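Local coordinates for uncharacterized protein DUF1185 (Bordetella bronchiseptica RB50, PDB 3BYQ), which is of unknown biochemical function but adopts a variant of the Bacillus chorismate mutase fold and may act in amino-acid metabolism, at residues B[113-119]-B[133-139]. Coordinates in Å, arbitrary orientation, origin at the centre of the assembly. Residue numbers count along the deposited sequence, not the author numbering.
Sequences PKAMVPA and PVHYIHA
Loop 113-118, extended (psi 126° to 166°) except at K114 (psi -26°), leads into the strand at A119. It runs antiparallel to the end of strand 130-136 and the turn after it, made by helical angles at I137 and H138; CA atoms are 5.1 Å apart at A115 and I137 and 6.2 Å at P118 and V134. P118, which with H135 and A115 buries the most surface, has no amide proton to satisfy and turns its ring to the strand: CG lies 3.4 Å from P133 O, and CD makes a CH-pi contact 3.8 Å from the H135 ring centroid, 17° off the normal. H135 (chi1 +67°, p) reaches the loop, where NE2 donates a hydrogen bond to M116 O at 2.8 Å. Small A115 lets the two backbones close in: its CB sits 3.3 Å from Y136 O, and its N donates to I137 O at 3.0 Å. P113 CB meets I137 CD1 at 4.0 Å, and a water joins K114 N (2.9 Å) to H138 ND1 (2.7 Å). Y80 OH hydrogen-bonds to A115 O, and M116 of a second subunit packs on H135. One backbone and one side-chain-to-backbone hydrogen bond thus join loop to strand and turn in this variant of the Bacillus chorismate mutase fold.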
loop_
_atom_site.group_PDB
_atom_site.type_symbol
_atom_site.label_atom_id
_atom_site.label_comp_id
_atom_site.label_asym_id
_atom_site.label_seq_id
_atom_site.Cartn_x
_atom_site.Cartn_y
_atom_site.Cartn_z
ATOM N N PRO B 113 28.876 -20.008 11.405
ATOM C CA PRO B 113 29.060 -20.050 9.955
ATOM C C PRO B 113 29.781 -18.779 9.516
ATOM O O PRO B 113 29.714 -17.748 10.196
ATOM C CB PRO B 113 27.648 -20.130 9.408
ATOM C CG PRO B 113 26.746 -19.613 10.542
ATOM C CD PRO B 113 27.442 -19.951 11.794
ATOM N N LYS B 114 30.449 -18.866 8.371
ATOM C CA LYS B 114 31.389 -17.828 7.922
ATOM C C LYS B 114 30.849 -16.670 7.133
ATOM O O LYS B 114 31.481 -15.600 7.120
ATOM C CB LYS B 114 32.499 -18.455 7.064
ATOM C CG LYS B 114 33.426 -19.457 7.782
ATOM C CD LYS B 114 34.482 -18.779 8.578
ATOM C CE LYS B 114 35.513 -19.778 9.070
ATOM N NZ LYS B 114 36.435 -20.208 7.994
ATOM N N ALA B 115 29.729 -16.869 6.450
ATOM C CA ALA B 115 29.176 -15.770 5.635
ATOM C C ALA B 115 28.581 -14.648 6.482
ATOM O O ALA B 115 27.933 -14.888 7.494
ATOM C CB ALA B 115 28.179 -16.272 4.636
HETATM N N MSE B 116 28.883 -13.415 6.097
HETATM C CA MSE B 116 28.249 -12.256 6.732
HETATM C C MSE B 116 26.751 -12.427 6.564
HETATM O O MSE B 116 26.293 -12.875 5.539
HETATM C CB MSE B 116 28.662 -10.952 6.070
HETATM C CG MSE B 116 28.126 -9.714 6.764
HETATM SE SE MSE B 116 28.825 -8.051 5.978
HETATM C CE MSE B 116 27.757 -8.047 4.440
ATOM N N VAL B 117 25.985 -12.012 7.537
ATOM C CA VAL B 117 24.542 -12.153 7.435
ATOM C C VAL B 117 24.076 -10.929 6.647
ATOM O O VAL B 117 24.421 -9.793 7.021
ATOM C CB VAL B 117 23.863 -12.101 8.842
ATOM C CG1 VAL B 117 22.342 -12.268 8.690
ATOM C CG2 VAL B 117 24.439 -13.138 9.790
ATOM N N PRO B 118 23.335 -11.131 5.551
ATOM C CA PRO B 118 22.839 -9.969 4.812
ATOM C C PRO B 118 21.748 -9.287 5.619
ATOM O O PRO B 118 21.268 -9.834 6.612
ATOM C CB PRO B 118 22.354 -10.568 3.503
ATOM C CG PRO B 118 21.912 -11.863 3.871
ATOM C CD PRO B 118 22.796 -12.376 4.987
ATOM N N ALA B 119 21.412 -8.077 5.212
ATOM C CA ALA B 119 20.480 -7.267 5.983
ATOM C C ALA B 119 19.792 -6.217 5.160
ATOM O O ALA B 119 20.234 -5.880 4.076
ATOM C CB ALA B 119 21.255 -6.558 7.109
ATOM N N PRO B 133 16.517 -9.978 2.013
ATOM C CA PRO B 133 17.269 -10.885 1.164
ATOM C C PRO B 133 18.085 -11.846 1.978
ATOM O O PRO B 133 18.605 -11.483 3.029
ATOM C CB PRO B 133 18.208 -9.939 0.425
ATOM C CG PRO B 133 18.450 -8.865 1.404
ATOM C CD PRO B 133 17.161 -8.646 2.087
ATOM N N VAL B 134 18.203 -13.072 1.475
ATOM C CA VAL B 134 19.003 -14.091 2.130
ATOM C C VAL B 134 20.080 -14.648 1.228
ATOM O O VAL B 134 20.032 -14.552 -0.014
ATOM C CB VAL B 134 18.149 -15.314 2.642
ATOM C CG1 VAL B 134 17.044 -14.860 3.562
ATOM C CG2 VAL B 134 17.538 -16.151 1.474
ATOM N N HIS B 135 21.111 -15.184 1.860
ATOM C CA HIS B 135 22.130 -15.906 1.119
ATOM C C HIS B 135 22.692 -17.063 1.930
ATOM O O HIS B 135 22.331 -17.257 3.114
ATOM C CB HIS B 135 23.175 -15.007 0.486
ATOM C CG HIS B 135 24.068 -14.287 1.437
ATOM N ND1 HIS B 135 24.307 -12.933 1.325
ATOM C CD2 HIS B 135 24.869 -14.733 2.441
ATOM C CE1 HIS B 135 25.192 -12.572 2.242
ATOM N NE2 HIS B 135 25.546 -13.638 2.938
ATOM N N TYR B 136 23.511 -17.860 1.249
ATOM C CA TYR B 136 24.088 -19.092 1.856
ATOM C C TYR B 136 24.984 -18.777 3.029
ATOM O O TYR B 136 25.902 -17.938 2.960
ATOM C CB TYR B 136 24.845 -19.873 0.792
ATOM C CG TYR B 136 25.381 -21.227 1.171
ATOM C CD1 TYR B 136 24.573 -22.195 1.710
ATOM C CD2 TYR B 136 26.679 -21.557 0.863
ATOM C CE1 TYR B 136 25.083 -23.456 1.994
ATOM C CE2 TYR B 136 27.193 -22.798 1.122
ATOM C CZ TYR B 136 26.389 -23.754 1.683
ATOM O OH TYR B 136 26.875 -25.012 1.980
ATOM N N ILE B 137 24.794 -19.561 4.089
ATOM C CA ILE B 137 25.472 -19.273 5.373
ATOM C C ILE B 137 26.971 -19.553 5.361
ATOM O O ILE B 137 27.692 -19.031 6.211
ATOM C CB ILE B 137 24.808 -19.997 6.572
ATOM C CG1 ILE B 137 25.000 -21.494 6.571
ATOM C CG2 ILE B 137 23.277 -19.582 6.692
ATOM C CD1 ILE B 137 24.507 -22.107 7.895
ATOM N N HIS B 138 27.436 -20.352 4.411
ATOM C CA HIS B 138 28.831 -20.762 4.398
ATOM C C HIS B 138 29.699 -20.088 3.354
ATOM O O HIS B 138 30.928 -20.173 3.408
ATOM C CB HIS B 138 28.936 -22.266 4.188
ATOM C CG HIS B 138 28.271 -23.057 5.259
ATOM N ND1 HIS B 138 28.649 -22.985 6.582
ATOM C CD2 HIS B 138 27.234 -23.927 5.204
ATOM C CE1 HIS B 138 27.886 -23.792 7.297
ATOM N NE2 HIS B 138 27.020 -24.383 6.486
ATOM N N ALA B 139 29.051 -19.432 2.408
ATOM C CA ALA B 139 29.739 -18.821 1.281
ATOM C C ALA B 139 28.720 -17.947 0.559
ATOM O O ALA B 139 27.833 -18.434 -0.124
ATOM C CB ALA B 139 30.289 -19.863 0.314
HETATM O O HOH W 1 30.840 -21.567 7.398
#